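PDB 2YIH: Cel44C from Paenibacillus polymyxa, which acts as a family 44 glycoside hydrolase, an endo-glucanase and xyloglucanase that cleaves the backbone of xyloglucan and related beta-glucans. Local coordinates for residues V138-N143 with S212-K217; G253-F258 with D346-G351. The protein carries 8 engineered substitutions. One frame throughout, in Å; residues are numbered along the deposited sequence.

Contact 1. Residues V138-N143 with S212-K217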
loop_
_atom_site.group_PDB
_atom_site.type_symbol
_atom_site.label_atom_id
_atom_site.label_comp_id
_atom_site.label_asym_id
_atom_site.label_seq_id
_atom_site.Cartn_x
_atom_site.Cartn_y
_atom_site.Cartn_z
ATOM N N VAL A 138 26.925 0.753 -1.168
ATOM C CA VAL A 138 26.083 -0.034 -2.108
ATOM C C VAL A 138 26.641 0.053 -3.544
ATOM O O VAL A 138 27.002 1.157 -4.033
ATOM C CB VAL A 138 24.628 0.478 -2.083
ATOM C CG1 VAL A 138 23.760 -0.227 -3.180
ATOM C CG2 VAL A 138 23.985 0.247 -0.696
ATOM N N VAL A 139 26.780 -1.104 -4.195
ATOM C CA VAL A 139 27.151 -1.145 -5.619
ATOM C C VAL A 139 26.075 -1.972 -6.297
ATOM O O VAL A 139 25.752 -3.071 -5.827
ATOM C CB VAL A 139 28.551 -1.831 -5.775
ATOM C CG1 VAL A 139 28.907 -2.092 -7.236
ATOM C CG2 VAL A 139 29.647 -0.938 -5.065
ATOM N N ASN A 140 25.521 -1.438 -7.384
ATOM C CA ASN A 140 24.366 -2.069 -7.994
ATOM C C ASN A 140 24.735 -3.324 -8.733
ATOM O O ASN A 140 24.031 -4.361 -8.610
ATOM C CB ASN A 140 23.654 -1.091 -8.920
ATOM C CG ASN A 140 22.956 -0.009 -8.152
ATOM O OD1 ASN A 140 22.543 -0.217 -6.996
ATOM N ND2 ASN A 140 22.873 1.164 -8.741
ATOM N N ALA A 141 25.830 -3.254 -9.496
ATOM C CA ALA A 141 26.289 -4.411 -10.316
ATOM C C ALA A 141 27.729 -4.829 -9.957
ATOM O O ALA A 141 28.691 -4.049 -10.125
ATOM C CB ALA A 141 26.178 -4.077 -11.818
ATOM N N LYS A 142 27.867 -6.043 -9.443
ATOM C CA LYS A 142 29.142 -6.539 -8.938
ATOM C C LYS A 142 30.201 -6.647 -10.036
ATOM O O LYS A 142 31.393 -6.380 -9.792
ATOM C CB LYS A 142 28.943 -7.917 -8.271
ATOM C CG LYS A 142 30.167 -8.375 -7.491
ATOM C CD LYS A 142 29.960 -9.786 -6.885
ATOM C CE LYS A 142 31.131 -10.068 -5.905
ATOM N NZ LYS A 142 31.074 -11.516 -5.421
ATOM N N ASN A 143 29.767 -7.045 -11.232
ATOM C CA ASN A 143 30.740 -7.305 -12.325
ATOM C C ASN A 143 31.880 -8.251 -11.896
ATOM O O ASN A 143 33.062 -8.021 -12.188
ATOM C CB ASN A 143 31.286 -5.978 -12.924
ATOM C CG ASN A 143 30.191 -5.123 -13.577
ATOM O OD1 ASN A 143 30.234 -3.875 -13.537
ATOM N ND2 ASN A 143 29.174 -5.772 -14.092
ATOM N N SER A 212 17.867 5.541 -9.905
ATOM C CA SER A 212 16.790 4.600 -10.216
ATOM C C SER A 212 17.090 3.780 -11.461
ATOM O O SER A 212 16.874 2.563 -11.502
ATOM C CB SER A 212 15.482 5.393 -10.436
ATOM O OG SER A 212 15.063 6.006 -9.210
ATOM N N VAL A 213 17.547 4.462 -12.502
ATOM C CA VAL A 213 17.902 3.762 -13.747
ATOM C C VAL A 213 19.045 2.798 -13.516
ATOM O O VAL A 213 18.977 1.648 -13.938
ATOM C CB VAL A 213 18.276 4.772 -14.845
ATOM C CG1 VAL A 213 18.958 4.054 -16.061
ATOM C CG2 VAL A 213 17.034 5.559 -15.223
ATOM N N SER A 214 20.068 3.230 -12.772
ATOM C CA SER A 214 21.197 2.329 -12.486
ATOM C C SER A 214 20.779 1.079 -11.691
ATOM O O SER A 214 21.206 -0.034 -11.998
ATOM C CB SER A 214 22.314 3.072 -11.731
ATOM O OG SER A 214 23.383 2.175 -11.458
ATOM N N LEU A 215 19.934 1.257 -10.680
ATOM C CA LEU A 215 19.555 0.121 -9.824
ATOM C C LEU A 215 18.591 -0.792 -10.613
ATOM O O LEU A 215 18.744 -2.021 -10.602
ATOM C CB LEU A 215 18.899 0.616 -8.525
ATOM C CG LEU A 215 18.303 -0.470 -7.611
ATOM C CD1 LEU A 215 19.296 -1.592 -7.302
ATOM C CD2 LEU A 215 17.813 0.257 -6.297
ATOM N N SER A 216 17.648 -0.187 -11.331
ATOM C CA SER A 216 16.651 -0.968 -12.059
ATOM C C SER A 216 17.345 -1.815 -13.114
ATOM O O SER A 216 17.067 -3.013 -13.228
ATOM C CB SER A 216 15.601 -0.077 -12.733
ATOM O OG SER A 216 14.579 -0.906 -13.282
ATOM N N LYS A 217 18.301 -1.221 -13.840
ATOM C CA LYS A 217 19.065 -2.019 -14.828
ATOM C C LYS A 217 19.735 -3.221 -14.200
ATOM O O LYS A 217 19.713 -4.314 -14.776
ATOM C CB LYS A 217 20.142 -1.162 -15.494
ATOM C CG LYS A 217 19.536 -0.223 -16.491
ATOM C CD LYS A 217 20.537 0.881 -16.824
ATOM C CE LYS A 217 21.888 0.345 -17.221
ATOM N NZ LYS A 217 22.718 1.489 -17.750
#
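Asn140 and Leu215 bring the two backbones together, with their CA atoms 5.6 Å apart. Val138 and Val139 end strand 135-139, and the chain then turns through Asn140 into a loop. The other segment, 212-217, is regular helix and belongs to helix 205-222. That helix follows barrel strand 181-184 and leads into strand 227-233, so it is one of the outer helices of the (beta/alpha)8, or TIM, barrel. Strand 135-139 is the middle strand of a small three-stranded sheet inserted between barrel strands 105-110 and 181-184. The contact therefore joins this insertion to the barrel's helical layer. Three residues carry it. The side chain of Asn140 points at the helix, and its CG lies anti to its own carbonyl carbon (chi1 -71°), which directs the amide toward Ser214 and Leu215. ND2 donates to Ser214 OG at 2.9 Å, with an N-H...O angle of 155°. The hydroxyl oxygen sits almost in the amide plane, 6° out of it. Ser214 holds OG anti to the backbone N, where it meets the amide. The rest of the amide lies against Leu215, whose side chain crosses that of Asn140 at about a right angle. Asn140 CG is 3.8 Å from Leu215 CA. Cutting this Asn140 side chain back to alanine is likely to leave Ser214 OG without its amide donor and open a gap beside Leu215. Val159, at the start of helix 159-170, touches both Asn140 and Leu215. A backbone hydrogen bond also joins Asn140 to Asp160. The oxygen end of the amide meets a methyl group, with Asn140 OD1 3.5 Å from Leu215 CD1.

Contact 2. Residues G253-F258 with D346-G351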
loop_
_atom_site.group_PDB
_atom_site.type_symbol
_atom_site.label_atom_id
_atom_site.label_comp_id
_atom_site.label_asym_id
_atom_site.label_seq_id
_atom_site.Cartn_x
_atom_site.Cartn_y
_atom_site.Cartn_z
ATOM N N GLY A 253 10.696 22.193 -16.588
ATOM C CA GLY A 253 10.181 22.510 -17.933
ATOM C C GLY A 253 8.700 22.821 -17.895
ATOM O O GLY A 253 8.272 23.681 -17.139
ATOM N N ASN A 254 7.911 22.062 -18.661
ATOM C CA ASN A 254 6.464 22.243 -18.705
ATOM C C ASN A 254 5.715 21.129 -17.968
ATOM O O ASN A 254 4.615 20.760 -18.364
ATOM C CB ASN A 254 5.966 22.306 -20.169
ATOM C CG ASN A 254 6.522 23.496 -20.925
ATOM O OD1 ASN A 254 6.536 24.613 -20.413
ATOM N ND2 ASN A 254 7.022 23.253 -22.134
ATOM N N TYR A 255 6.330 20.556 -16.932
ATOM C CA TYR A 255 5.687 19.468 -16.194
ATOM C C TYR A 255 4.795 20.056 -15.114
ATOM O O TYR A 255 5.149 21.055 -14.461
ATOM C CB TYR A 255 6.738 18.545 -15.570
ATOM C CG TYR A 255 7.561 17.716 -16.533
ATOM C CD1 TYR A 255 6.974 16.735 -17.336
ATOM C CD2 TYR A 255 8.941 17.873 -16.590
ATOM C CE1 TYR A 255 7.750 15.953 -18.216
ATOM C CE2 TYR A 255 9.731 17.089 -17.416
ATOM C CZ TYR A 255 9.132 16.121 -18.225
ATOM O OH TYR A 255 9.932 15.351 -19.035
ATOM N N SER A 256 3.641 19.432 -14.886
ATOM C CA SER A 256 2.727 19.930 -13.863
ATOM C C SER A 256 3.247 19.664 -12.456
ATOM O O SER A 256 2.832 20.325 -11.503
ATOM C CB SER A 256 1.339 19.287 -13.996
ATOM O OG SER A 256 0.772 19.621 -15.263
ATOM N N TRP A 257 3.997 18.570 -12.324
ATOM C CA TRP A 257 4.536 18.142 -11.036
ATOM C C TRP A 257 5.595 17.092 -11.240
ATOM O O TRP A 257 5.759 16.587 -12.364
ATOM C CB TRP A 257 3.438 17.635 -10.070
ATOM C CG TRP A 257 2.531 16.474 -10.549
ATOM C CD1 TRP A 257 2.339 16.022 -11.830
ATOM C CD2 TRP A 257 1.615 15.747 -9.721
ATOM N NE1 TRP A 257 1.379 15.028 -11.834
ATOM C CE2 TRP A 257 0.909 14.856 -10.555
ATOM C CE3 TRP A 257 1.319 15.776 -8.348
ATOM C CZ2 TRP A 257 -0.071 13.978 -10.062
ATOM C CZ3 TRP A 257 0.327 14.921 -7.848
ATOM C CH2 TRP A 257 -0.355 14.035 -8.706
ATOM N N PHE A 258 6.336 16.785 -10.165
ATOM C CA PHE A 258 7.455 15.825 -10.245
ATOM C C PHE A 258 6.993 14.437 -10.740
ATOM O O PHE A 258 7.739 13.731 -11.424
ATOM C CB PHE A 258 8.181 15.732 -8.870
ATOM C CG PHE A 258 9.208 14.646 -8.817
ATOM C CD1 PHE A 258 10.434 14.804 -9.440
ATOM C CD2 PHE A 258 8.872 13.385 -8.301
ATOM C CE1 PHE A 258 11.359 13.711 -9.511
ATOM C CE2 PHE A 258 9.758 12.303 -8.358
ATOM C CZ PHE A 258 11.011 12.446 -8.984
ATOM N N ASP A 346 -0.978 7.298 -17.228
ATOM C CA ASP A 346 -1.434 6.936 -18.578
ATOM C C ASP A 346 -0.843 7.806 -19.678
ATOM O O ASP A 346 -0.495 7.288 -20.747
ATOM C CB ASP A 346 -2.963 6.935 -18.670
ATOM C CG ASP A 346 -3.601 5.809 -17.870
ATOM O OD1 ASP A 346 -2.908 4.893 -17.357
ATOM O OD2 ASP A 346 -4.836 5.876 -17.683
ATOM N N LYS A 347 -0.682 9.100 -19.400
ATOM C CA LYS A 347 -0.031 10.030 -20.301
ATOM C C LYS A 347 1.480 9.844 -20.439
ATOM O O LYS A 347 2.000 9.840 -21.551
ATOM C CB LYS A 347 -0.305 11.460 -19.884
ATOM C CG LYS A 347 0.344 12.468 -20.800
ATOM C CD LYS A 347 -0.132 13.881 -20.533
ATOM C CE LYS A 347 0.804 14.870 -21.236
ATOM N NZ LYS A 347 0.100 15.945 -21.976
ATOM N N TYR A 348 2.200 9.810 -19.320
ATOM C CA TYR A 348 3.666 9.909 -19.409
ATOM C C TYR A 348 4.436 8.600 -19.390
ATOM O O TYR A 348 5.601 8.562 -19.803
ATOM C CB TYR A 348 4.207 10.851 -18.331
ATOM C CG TYR A 348 3.937 12.304 -18.619
ATOM C CD1 TYR A 348 4.679 12.990 -19.579
ATOM C CD2 TYR A 348 2.940 12.991 -17.932
ATOM C CE1 TYR A 348 4.462 14.358 -19.830
ATOM C CE2 TYR A 348 2.693 14.362 -18.196
ATOM C CZ TYR A 348 3.470 15.023 -19.135
ATOM O OH TYR A 348 3.250 16.365 -19.379
ATOM N N TYR A 349 3.815 7.497 -18.957
ATOM C CA TYR A 349 4.464 6.197 -19.131
ATOM C C TYR A 349 3.394 5.131 -19.248
ATOM O O TYR A 349 3.147 4.378 -18.332
ATOM C CB TYR A 349 5.468 5.857 -18.011
ATOM C CG TYR A 349 6.473 4.762 -18.378
ATOM C CD1 TYR A 349 6.259 3.888 -19.444
ATOM C CD2 TYR A 349 7.640 4.572 -17.613
ATOM C CE1 TYR A 349 7.226 2.934 -19.798
ATOM C CE2 TYR A 349 8.558 3.594 -17.913
ATOM C CZ TYR A 349 8.356 2.783 -19.017
ATOM O OH TYR A 349 9.281 1.811 -19.328
ATOM N N PRO A 350 2.719 5.105 -20.395
ATOM C CA PRO A 350 1.578 4.232 -20.581
ATOM C C PRO A 350 1.899 2.800 -20.188
ATOM O O PRO A 350 2.969 2.293 -20.491
ATOM C CB PRO A 350 1.330 4.320 -22.095
ATOM C CG PRO A 350 1.778 5.745 -22.428
ATOM C CD PRO A 350 2.941 6.020 -21.536
ATOM N N GLY A 351 0.942 2.148 -19.531
ATOM C CA GLY A 351 1.069 0.748 -19.180
ATOM C C GLY A 351 1.645 0.561 -17.786
ATOM O O GLY A 351 1.637 -0.539 -17.253
HETATM O O HOH W 1 3.192 17.619 -17.047
#
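Tyr255 and Tyr348 make nearly all of this small surface contact. Their rings form an offset edge-to-face pair, with the edge of Tyr255 turned toward the face of Tyr348. The centroids are 5.9 Å apart and the planes meet at 65°. The closest atoms are Tyr255 CE1 and Tyr348 CE1, at 4.0 Å. Tyr348 CE1 lies near the plane of the Tyr255 ring, at its edge. Tyr348 places CG anti to its carbonyl carbon (chi1 -74°), which sends the ring out from the helix end toward the loop. One face of that ring is partly covered by Lys347 CG, 3.9 Å above the plane and offset toward the rim. A water links the segments beside the rings. It accepts from Ser256 N at 2.9 Å and is hydrogen-bonded to Tyr348 OH at 2.6 Å. Through this water the hydroxyl of Tyr348 reaches the loop backbone, while Tyr255 OH is hydrogen-bonded to Asp264. Segment 253-258 is the short connection between helices 248-251 and 258-273, with Trp257 as N-cap of the second. The contact joins this loop to the C-terminal end of helix 337-348, on the outside of the (beta/alpha)8 barrel. Trp257 NE1 bonds to Ser344 OG on helix 337-348, a further tie nearby. Tyr348 ends helix 337-348, which leads into barrel strand 353-359, and its side chain also touches Asp260 and Leu263 of helix 258-273.

From the N terminus, the chain first lays down strand 9-22 of the nine-stranded sheet, then barrel strands 29-30, 42-45 and 105-110, then the inserted sheet, whose strand 135-139 runs out into 138-143. Contact 1 closes a 68-residue loop holding helix 159-170 and barrel strand 181-184. Contact 2 opens later and closes an 87-residue loop holding most of helix 258-273 and strand 280-285. Contacts 1 and 2 follow in series, neither nested nor crossed, with centres about 25 Å apart. Helix 258-273 meets Ser212 and Val213 of segment 212-217 and both tyrosines of contact 2. Contact 1 ties the inserted sheet to helix 205-222, and contact 2 the loop before helix 258-273 to the end of helix 337-348.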